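Local coordinates for protein 6'''-hydroxyparomomycin C oxidase (Microbacterium trichothecenolyticum, PDB 7DVE) that oxidises the C3 hydroxyl of the sugar in C-glycosides such as isoorientin and mangiferin, using FAD and molecular oxygen and releasing hydrogen peroxide, at residues E234-R239 against Y393-M398; E71-R76 against G96-E101. All blocks are in the same frame, centred on the assembly; numbering follows the deposited sequence.

Contact 1 of 2, residues E234-R239 against Y393-M398. With FAD (flavin-adenine dinucleotide), chain C.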
ATOM      1  N   GLU A 234      -9.754  16.390  -5.721  1.00 68.77           N
ATOM      2  CA  GLU A 234      -9.533  17.019  -7.018  1.00 70.93           C
ATOM      3  C   GLU A 234      -8.633  18.251  -6.868  1.00 72.70           C
ATOM      4  O   GLU A 234      -8.925  19.341  -7.361  1.00 78.18           O
ATOM      5  CB  GLU A 234     -10.867  17.365  -7.685  1.00 75.76           C
ATOM      6  CG  GLU A 234     -11.867  16.207  -7.688  1.00 75.73           C
ATOM      7  CD  GLU A 234     -13.057  16.456  -8.598  1.00 83.14           C
ATOM      8  OE1 GLU A 234     -12.857  16.709  -9.802  1.00 88.76           O
ATOM      9  OE2 GLU A 234     -14.201  16.405  -8.106  1.00 84.88           O
ATOM     10  N   SER A 235      -7.532  18.067  -6.146  1.00 70.27           N
ATOM     11  CA  SER A 235      -6.596  19.146  -5.847  1.00 71.52           C
ATOM     12  C   SER A 235      -5.187  18.625  -6.091  1.00 70.29           C
ATOM     13  O   SER A 235      -4.679  17.820  -5.300  1.00 68.75           O
ATOM     14  CB  SER A 235      -6.760  19.637  -4.413  1.00 67.73           C
ATOM     15  OG  SER A 235      -8.012  20.283  -4.262  1.00 72.50           O
ATOM     16  N   LEU A 236      -4.563  19.077  -7.180  1.00 69.82           N
ATOM     17  CA  LEU A 236      -3.239  18.609  -7.553  1.00 70.05           C
ATOM     18  C   LEU A 236      -2.167  19.497  -6.942  1.00 71.86           C
ATOM     19  O   LEU A 236      -2.184  20.715  -7.123  1.00 74.04           O
ATOM     20  CB  LEU A 236      -3.085  18.581  -9.072  1.00 71.41           C
ATOM     21  CG  LEU A 236      -1.671  18.326  -9.600  1.00 69.50           C
ATOM     22  CD1 LEU A 236      -1.209  16.901  -9.296  1.00 66.09           C
ATOM     23  CD2 LEU A 236      -1.613  18.607 -11.092  1.00 68.04           C
ATOM     24  N   VAL A 237      -1.242  18.888  -6.220  1.00 69.44           N
ATOM     25  CA  VAL A 237      -0.074  19.592  -5.710  1.00 69.53           C
ATOM     26  C   VAL A 237       1.015  19.493  -6.773  1.00 73.40           C
ATOM     27  O   VAL A 237       1.464  18.391  -7.112  1.00 72.41           O
ATOM     28  CB  VAL A 237       0.391  19.012  -4.364  1.00 68.45           C
ATOM     29  CG1 VAL A 237       1.678  19.687  -3.883  1.00 70.21           C
ATOM     30  CG2 VAL A 237      -0.698  19.177  -3.316  1.00 67.11           C
ATOM     31  N   THR A 238       1.421  20.646  -7.318  1.00 71.59           N
ATOM     32  CA  THR A 238       2.451  20.693  -8.345  1.00 73.82           C
ATOM     33  C   THR A 238       3.829  21.034  -7.795  1.00 76.60           C
ATOM     34  O   THR A 238       4.828  20.776  -8.474  1.00 71.71           O
ATOM     35  CB  THR A 238       2.083  21.711  -9.428  1.00 74.06           C
ATOM     36  OG1 THR A 238       1.806  22.972  -8.815  1.00 81.17           O
ATOM     37  CG2 THR A 238       0.850  21.267 -10.171  1.00 73.02           C
ATOM     38  N   ARG A 239       3.911  21.569  -6.575  1.00 78.12           N
ATOM     39  CA  ARG A 239       5.187  22.027  -6.047  1.00 76.85           C
ATOM     40  C   ARG A 239       5.135  22.089  -4.524  1.00 75.67           C
ATOM     41  O   ARG A 239       4.131  22.509  -3.945  1.00 75.48           O
ATOM     42  CB  ARG A 239       5.539  23.404  -6.614  1.00 77.10           C
ATOM     43  CG  ARG A 239       7.016  23.688  -6.693  1.00 82.36           C
ATOM     44  CD  ARG A 239       7.299  25.135  -7.150  1.00 89.46           C
ATOM     45  NE  ARG A 239       6.299  25.626  -8.095  1.00 95.11           N
ATOM     46  CZ  ARG A 239       5.978  26.904  -8.261  1.00 98.76           C
ATOM     47  NH1 ARG A 239       6.562  27.862  -7.557  1.00 97.79           N
ATOM     48  NH2 ARG A 239       5.058  27.230  -9.168  1.00100.14           N
ATOM     49  N   TYR A 393      -1.175  14.619 -15.710  1.00 62.84           N
ATOM     50  CA  TYR A 393      -1.337  15.692 -14.732  1.00 63.66           C
ATOM     51  C   TYR A 393      -0.389  16.873 -14.961  1.00 64.20           C
ATOM     52  O   TYR A 393      -0.453  17.864 -14.218  1.00 62.87           O
ATOM     53  CB  TYR A 393      -1.124  15.133 -13.318  1.00 63.45           C
ATOM     54  CG  TYR A 393      -2.150  14.101 -12.882  1.00 62.44           C
ATOM     55  CD1 TYR A 393      -3.422  14.487 -12.501  1.00 62.10           C
ATOM     56  CD2 TYR A 393      -1.842  12.748 -12.849  1.00 60.02           C
ATOM     57  CE1 TYR A 393      -4.361  13.558 -12.100  1.00 62.31           C
ATOM     58  CE2 TYR A 393      -2.777  11.809 -12.445  1.00 60.66           C
ATOM     59  CZ  TYR A 393      -4.034  12.224 -12.066  1.00 61.33           C
ATOM     60  OH  TYR A 393      -4.989  11.323 -11.654  1.00 61.59           O
ATOM     61  N   GLY A 394       0.493  16.793 -15.958  1.00 63.08           N
ATOM     62  CA  GLY A 394       1.472  17.842 -16.182  1.00 63.10           C
ATOM     63  C   GLY A 394       2.661  17.840 -15.250  1.00 63.17           C
ATOM     64  O   GLY A 394       3.369  18.850 -15.172  1.00 68.32           O
ATOM     65  N   MET A 395       2.883  16.828 -14.590  1.00 62.22           N
ATOM     66  CA  MET A 395       3.976  16.486 -13.696  1.00 64.24           C
ATOM     67  C   MET A 395       5.075  15.810 -14.496  1.00 64.23           C
ATOM     68  O   MET A 395       4.793  15.182 -15.518  1.00 65.11           O
ATOM     69  CB  MET A 395       3.477  15.555 -12.588  1.00 63.27           C
ATOM     70  CG  MET A 395       2.593  16.226 -11.536  1.00 64.28           C
ATOM     71  SD  MET A 395       3.144  17.854 -10.967  1.00 73.47           S
ATOM     72  CE  MET A 395       4.306  17.401  -9.683  1.00 65.59           C
ATOM     73  N   PRO A 396       6.334  15.946 -14.077  1.00 64.51           N
ATOM     74  CA  PRO A 396       7.437  15.451 -14.915  1.00 64.39           C
ATOM     75  C   PRO A 396       7.308  13.959 -15.163  1.00 66.13           C
ATOM     76  O   PRO A 396       7.096  13.173 -14.232  1.00 64.37           O
ATOM     77  CB  PRO A 396       8.697  15.792 -14.114  1.00 63.85           C
ATOM     78  CG  PRO A 396       8.287  16.765 -13.080  1.00 65.53           C
ATOM     79  CD  PRO A 396       6.791  16.849 -13.009  1.00 65.66           C
ATOM     80  N   ALA A 397       7.398  13.578 -16.439  1.00 66.12           N
ATOM     81  CA  ALA A 397       7.137  12.202 -16.824  1.00 64.64           C
ATOM     82  C   ALA A 397       8.211  11.281 -16.264  1.00 63.36           C
ATOM     83  O   ALA A 397       9.372  11.664 -16.129  1.00 67.65           O
ATOM     84  CB  ALA A 397       7.051  12.067 -18.345  1.00 63.85           C
ATOM     85  N   MET A 398       7.799  10.063 -15.911  1.00 62.26           N
ATOM     86  CA  MET A 398       8.662   9.049 -15.316  1.00 61.02           C
ATOM     87  C   MET A 398       9.261   8.120 -16.358  1.00 57.80           C
ATOM     88  O   MET A 398       8.622   7.753 -17.351  1.00 56.41           O
ATOM     89  CB  MET A 398       7.924   8.186 -14.276  1.00 56.45           C
ATOM     90  CG  MET A 398       6.873   8.866 -13.434  1.00 55.79           C
ATOM     91  SD  MET A 398       5.974   7.661 -12.425  1.00 55.59           S
ATOM     92  CE  MET A 398       5.517   8.715 -11.036  1.00 54.89           C
TER
HETATM   93  PA  FAD C 801      -1.656   5.448  -2.052  1.00 52.71           P
HETATM   94  O1A FAD C 801      -1.328   5.359  -3.495  1.00 53.98           O
HETATM   95  O2A FAD C 801      -2.490   4.387  -1.440  1.00 51.84           O
HETATM   96  O5B FAD C 801      -2.340   6.904  -1.931  1.00 55.82           O
HETATM   97  C5B FAD C 801      -1.629   8.049  -2.409  1.00 52.77           C
HETATM   98  C4B FAD C 801      -2.603   9.124  -2.817  1.00 54.23           C
HETATM   99  O4B FAD C 801      -1.782  10.262  -3.214  1.00 55.29           O
HETATM  100  C3B FAD C 801      -3.385   8.715  -4.082  1.00 56.76           C
HETATM  101  O3B FAD C 801      -4.791   8.888  -3.817  1.00 55.53           O
HETATM  102  C2B FAD C 801      -2.890   9.756  -5.097  1.00 54.00           C
HETATM  103  O2B FAD C 801      -3.928  10.165  -5.992  1.00 53.14           O
HETATM  104  C1B FAD C 801      -2.528  10.935  -4.217  1.00 56.53           C
HETATM  105  N9A FAD C 801      -1.604  11.883  -4.939  1.00 58.82           N
HETATM  106  C8A FAD C 801      -0.482  11.451  -5.539  1.00 57.00           C
HETATM  107  N7A FAD C 801       0.139  12.503  -6.084  1.00 58.51           N
HETATM  108  C5A FAD C 801      -0.593  13.592  -5.836  1.00 61.01           C
HETATM  109  C6A FAD C 801      -0.396  14.880  -6.150  1.00 63.10           C
HETATM  110  N6A FAD C 801       0.708  15.155  -6.845  1.00 63.88           N
HETATM  111  N1A FAD C 801      -1.256  15.851  -5.789  1.00 63.15           N
HETATM  112  C2A FAD C 801      -2.390  15.483  -5.061  1.00 63.43           C
HETATM  113  N3A FAD C 801      -2.571  14.127  -4.729  1.00 60.31           N
HETATM  114  C4A FAD C 801      -1.670  13.211  -5.123  1.00 60.47           C
HETATM  115  N1  FAD C 801      -1.213  -3.607   0.298  1.00 46.90           N
HETATM  116  C2  FAD C 801      -1.034  -4.372   1.437  1.00 48.94           C
HETATM  117  O2  FAD C 801      -0.269  -3.950   2.297  1.00 47.44           O
HETATM  118  N3  FAD C 801      -1.704  -5.597   1.581  1.00 49.43           N
HETATM  119  C4  FAD C 801      -2.604  -6.030   0.581  1.00 46.34           C
HETATM  120  O4  FAD C 801      -3.206  -7.099   0.729  1.00 44.99           O
HETATM  121  C4X FAD C 801      -2.772  -5.249  -0.557  1.00 47.60           C
HETATM  122  N5  FAD C 801      -3.574  -5.631  -1.581  1.00 48.00           N
HETATM  123  C5X FAD C 801      -3.814  -4.769  -2.611  1.00 47.91           C
HETATM  124  C6  FAD C 801      -4.752  -5.084  -3.613  1.00 46.89           C
HETATM  125  C7  FAD C 801      -5.059  -4.201  -4.642  1.00 47.81           C
HETATM  126  C7M FAD C 801      -6.103  -4.576  -5.724  1.00 47.59           C
HETATM  127  C8  FAD C 801      -4.412  -2.965  -4.693  1.00 47.10           C
HETATM  128  C8M FAD C 801      -4.739  -1.978  -5.830  1.00 46.92           C
HETATM  129  C9  FAD C 801      -3.470  -2.643  -3.706  1.00 48.01           C
HETATM  130  C9A FAD C 801      -3.158  -3.538  -2.666  1.00 46.91           C
HETATM  131  N10 FAD C 801      -2.236  -3.240  -1.723  1.00 48.35           N
HETATM  132  C10 FAD C 801      -2.071  -4.044  -0.671  1.00 47.89           C
HETATM  133  C1' FAD C 801      -1.392  -2.013  -1.776  1.00 47.91           C
HETATM  134  C2' FAD C 801      -1.896  -0.835  -0.933  1.00 49.69           C
HETATM  135  O2' FAD C 801      -3.122  -0.357  -1.510  1.00 49.02           O
HETATM  136  C3' FAD C 801      -0.807   0.286  -0.855  1.00 48.66           C
HETATM  137  O3' FAD C 801       0.380  -0.229  -0.236  1.00 49.14           O
HETATM  138  C4' FAD C 801      -1.271   1.453   0.019  1.00 50.60           C
HETATM  139  O4' FAD C 801      -2.482   1.982  -0.497  1.00 49.37           O
HETATM  140  C5' FAD C 801      -0.199   2.577   0.033  1.00 52.64           C
HETATM  141  O5' FAD C 801      -0.721   3.761   0.669  1.00 52.08           O
HETATM  142  P   FAD C 801      -0.158   5.252   0.391  1.00 53.84           P
HETATM  143  O1P FAD C 801      -1.030   6.300   0.987  1.00 54.13           O
HETATM  144  O2P FAD C 801       1.271   5.200   0.764  1.00 54.87           O
HETATM  145  O3P FAD C 801      -0.305   5.568  -1.190  1.00 54.12           O
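L236 meets Y393 beside the ring rather than on it: its CD2 methyl lies 4.2 Å from Y393 CB and 3.4 Å from Y393 O, while the phenol turns away to hydrogen-bond S119. The second flat group, the adenine of FAD, has its Watson-Crick edge against strand 235-243. V237 N gives a nearly straight bond to FAD N1A (3.1 Å, 170°), FAD N6A returns a weak one to V237 O, and S235 O comes close to FAD C2A. The other L236 methyl, CD1, sits out of the adenine plane just beyond this edge, 3.6 Å from FAD N6A. L236 CG stands anti to the backbone N (chi1 170°), and from there the two methyls part, CD1 to the cofactor and CD2 to Y393. Beyond it M395 bends at chi2 and chi3, and the last bend (-85°) carries CE to 3.6 Å from T238 O; its sulfur passes across T238, with T238 CG2 4.2 Å from M395 SD. V237 is an FAD-binding residue, and here it reads the base through its main chain. Between the two protein segments there is no hydrogen bond, so van der Waals contact joins them, and within this contact the adenine is bonded by the strand backbone alone.

Contact 2 of 2, residues E71-R76 against G96-E101; sequences EGPHAR and GTYLLE
E71 and T97 bring their backbones within 4.9 Å, CA to CA, and from there 71-76 continues over the Y98 ring, with G72 held at phi 99°, a conformation that suits a residue without a side chain. E71 carries one end of the contact. Its chain is extended beyond CG and runs alongside the T97 backbone, CG passing 3.2 Å from T97 O, until the carboxylate reaches the start of the other segment. There G96 N donates to E71 OE2 at 2.8 Å, and OE2 receives it on its anti lone pair, the one away from the other oxygen. Y98 holds the middle. Its CG stands between the backbone N and the carbonyl carbon (chi1 62°), and the ring spreads under the E71-P73 backbone. G72, with no side chain, lets its CA lie directly over one face, 3.7 Å from the ring centroid, in a CH-pi contact displaced slightly toward CE1. P73 CD approaches obliquely, 3.9 Å from Y98 CE2, and E71 O lies 3.4 Å from Y98 CB. At the solvent-exposed end H74 and E101 reach toward each other tip to tip, E101 OE1 coming to 3.2 Å from H74 NE2 near the imidazole plane; ring and carboxylate planes stand 84° apart. P73 CG covers part of one face of that imidazole. In the fold, 71-76 lies in the loop between helix 60-69 and strand 98-99, and that short strand, carried by 96-101, is paired antiparallel with 116-117. Y98 pairs with F117 through a backbone hydrogen bond, and their rings meet, while T97, facing away from the loop, touches FAD and S118.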
ATOM      1  N   GLU A  71      -9.187   6.008 -12.075  1.00 54.75           N
ATOM      2  CA  GLU A  71      -8.171   5.488 -12.987  1.00 57.32           C
ATOM      3  C   GLU A  71      -7.384   6.574 -13.728  1.00 59.73           C
ATOM      4  O   GLU A  71      -6.907   6.340 -14.840  1.00 64.67           O
ATOM      5  CB  GLU A  71      -8.815   4.512 -13.966  1.00 53.58           C
ATOM      6  CG  GLU A  71      -9.112   3.207 -13.257  1.00 54.46           C
ATOM      7  CD  GLU A  71      -9.939   2.234 -14.050  1.00 52.87           C
ATOM      8  OE1 GLU A  71     -10.252   2.502 -15.226  1.00 54.62           O
ATOM      9  OE2 GLU A  71     -10.269   1.182 -13.485  1.00 51.87           O
ATOM     10  N   GLY A  72      -7.229   7.752 -13.138  1.00 60.98           N
ATOM     11  CA  GLY A  72      -6.194   8.663 -13.558  1.00 63.58           C
ATOM     12  C   GLY A  72      -6.643   9.769 -14.490  1.00 72.79           C
ATOM     13  O   GLY A  72      -7.839  10.021 -14.683  1.00 75.94           O
ATOM     14  N   PRO A  73      -5.667  10.439 -15.110  1.00 76.49           N
ATOM     15  CA  PRO A  73      -5.976  11.698 -15.811  1.00 79.31           C
ATOM     16  C   PRO A  73      -6.949  11.517 -16.958  1.00 86.61           C
ATOM     17  O   PRO A  73      -7.784  12.397 -17.199  1.00 88.11           O
ATOM     18  CB  PRO A  73      -4.601  12.186 -16.292  1.00 73.69           C
ATOM     19  CG  PRO A  73      -3.730  10.996 -16.283  1.00 74.78           C
ATOM     20  CD  PRO A  73      -4.265  10.019 -15.277  1.00 72.21           C
ATOM     21  N   HIS A  74      -6.890  10.384 -17.649  1.00 83.70           N
ATOM     22  CA  HIS A  74      -7.817  10.071 -18.731  1.00 91.82           C
ATOM     23  C   HIS A  74      -8.882   9.124 -18.177  1.00101.82           C
ATOM     24  O   HIS A  74      -8.805   7.899 -18.311  1.00101.44           O
ATOM     25  CB  HIS A  74      -7.058   9.467 -19.905  1.00 93.10           C
ATOM     26  CG  HIS A  74      -5.656   9.986 -20.039  1.00 90.58           C
ATOM     27  ND1 HIS A  74      -5.374  11.307 -20.329  1.00 89.16           N
ATOM     28  CD2 HIS A  74      -4.459   9.370 -19.890  1.00 88.36           C
ATOM     29  CE1 HIS A  74      -4.063  11.475 -20.369  1.00 87.72           C
ATOM     30  NE2 HIS A  74      -3.486  10.316 -20.103  1.00 88.99           N
ATOM     31  N   ALA A  75      -9.897   9.721 -17.528  1.00128.32           N
ATOM     32  CA  ALA A  75     -10.969   8.943 -16.913  1.00125.77           C
ATOM     33  C   ALA A  75     -12.253   9.752 -16.748  1.00128.69           C
ATOM     34  O   ALA A  75     -13.065   9.445 -15.868  1.00127.26           O
ATOM     35  CB  ALA A  75     -10.540   8.399 -15.547  1.00121.16           C
ATOM     36  N   ARG A  76     -12.453  10.778 -17.569  1.00112.77           N
ATOM     37  CA  ARG A  76     -13.638  11.613 -17.466  1.00105.86           C
ATOM     38  C   ARG A  76     -14.514  11.451 -18.705  1.00105.04           C
ATOM     39  O   ARG A  76     -14.297  10.551 -19.520  1.00105.96           O
ATOM     40  CB  ARG A  76     -13.249  13.079 -17.279  1.00102.54           C
ATOM     41  N   GLY A  96      -9.895   0.233 -10.922  1.00 49.36           N
ATOM     42  CA  GLY A  96      -9.506   1.160  -9.890  1.00 49.63           C
ATOM     43  C   GLY A  96      -8.066   1.631  -9.952  1.00 51.38           C
ATOM     44  O   GLY A  96      -7.657   2.434  -9.109  1.00 48.88           O
ATOM     45  N   THR A  97      -7.276   1.144 -10.899  1.00 50.46           N
ATOM     46  CA  THR A  97      -5.887   1.557 -11.036  1.00 51.24           C
ATOM     47  C   THR A  97      -5.590   1.857 -12.503  1.00 50.47           C
ATOM     48  O   THR A  97      -6.365   1.516 -13.397  1.00 50.79           O
ATOM     49  CB  THR A  97      -4.911   0.493 -10.529  1.00 48.08           C
ATOM     50  OG1 THR A  97      -4.871  -0.589 -11.466  1.00 50.17           O
ATOM     51  CG2 THR A  97      -5.319  -0.022  -9.181  1.00 47.87           C
ATOM     52  N   TYR A  98      -4.451   2.499 -12.747  1.00 49.56           N
ATOM     53  CA  TYR A  98      -3.989   2.747 -14.108  1.00 50.50           C
ATOM     54  C   TYR A  98      -2.483   2.543 -14.183  1.00 50.58           C
ATOM     55  O   TYR A  98      -1.767   2.591 -13.174  1.00 50.01           O
ATOM     56  CB  TYR A  98      -4.368   4.150 -14.612  1.00 51.06           C
ATOM     57  CG  TYR A  98      -3.777   5.303 -13.825  1.00 55.26           C
ATOM     58  CD1 TYR A  98      -4.264   5.620 -12.549  1.00 52.01           C
ATOM     59  CD2 TYR A  98      -2.763   6.104 -14.366  1.00 52.96           C
ATOM     60  CE1 TYR A  98      -3.758   6.669 -11.840  1.00 52.77           C
ATOM     61  CE2 TYR A  98      -2.247   7.163 -13.650  1.00 52.86           C
ATOM     62  CZ  TYR A  98      -2.748   7.436 -12.387  1.00 53.53           C
ATOM     63  OH  TYR A  98      -2.246   8.486 -11.664  1.00 55.02           O
ATOM     64  N   LEU A  99      -2.015   2.294 -15.399  1.00 49.19           N
ATOM     65  CA  LEU A  99      -0.615   2.000 -15.658  1.00 50.02           C
ATOM     66  C   LEU A  99       0.065   3.221 -16.245  1.00 51.54           C
ATOM     67  O   LEU A  99      -0.581   4.168 -16.686  1.00 54.65           O
ATOM     68  CB  LEU A  99      -0.469   0.812 -16.621  1.00 50.17           C
ATOM     69  CG  LEU A  99      -1.184  -0.489 -16.242  1.00 49.52           C
ATOM     70  CD1 LEU A  99      -0.884  -1.554 -17.248  1.00 52.65           C
ATOM     71  CD2 LEU A  99      -0.749  -0.943 -14.875  1.00 48.04           C
ATOM     72  N   LEU A 100       1.391   3.188 -16.255  1.00 51.48           N
ATOM     73  CA  LEU A 100       2.124   4.137 -17.081  1.00 53.38           C
ATOM     74  C   LEU A 100       1.797   3.890 -18.548  1.00 54.89           C
ATOM     75  O   LEU A 100       1.652   2.742 -18.987  1.00 55.31           O
ATOM     76  CB  LEU A 100       3.627   4.002 -16.853  1.00 53.18           C
ATOM     77  CG  LEU A 100       4.184   4.549 -15.535  1.00 51.03           C
ATOM     78  CD1 LEU A 100       5.692   4.331 -15.466  1.00 51.27           C
ATOM     79  CD2 LEU A 100       3.852   6.023 -15.428  1.00 50.46           C
ATOM     80  N   GLU A 101       1.665   4.975 -19.312  1.00 56.38           N
ATOM     81  CA  GLU A 101       1.477   4.830 -20.744  1.00 58.36           C
ATOM     82  C   GLU A 101       2.787   4.553 -21.472  1.00 56.82           C
ATOM     83  O   GLU A 101       2.783   3.902 -22.529  1.00 56.79           O
ATOM     84  CB  GLU A 101       0.804   6.077 -21.306  1.00 64.93           C
ATOM     85  CG  GLU A 101      -0.650   5.830 -21.655  1.00 75.46           C
ATOM     86  CD  GLU A 101      -1.483   7.094 -21.678  1.00 80.60           C
ATOM     87  OE1 GLU A 101      -1.617   7.749 -20.611  1.00 79.46           O
ATOM     88  OE2 GLU A 101      -1.997   7.427 -22.767  1.00 79.22           O
TER

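How the contacts relate
Contact 2 closes before contact 1 opens along the chain, yet their centres lie only 14 Å apart, on the same side of the chain's centre. They meet directly: Y393 OH is 3.5 Å from G72 CA, Y393 CE2 is 3.5 Å from Y98 OH, and M398 packs on L100. Both tyrosine hydroxyls hydrogen-bond S119, which sits between the FAD-binding residues S118 and N120. P73 is shared in the same way, since its side chain touches both Y98 and Y393. Contact 1 joins the three-stranded antiparallel sheet begun by 235-243 to the approach to strand 396-401. Together the contacts bring segments from distant parts of the GMC oxidoreductase chain around FAD, contact 1 at its adenine and contact 2 through T97.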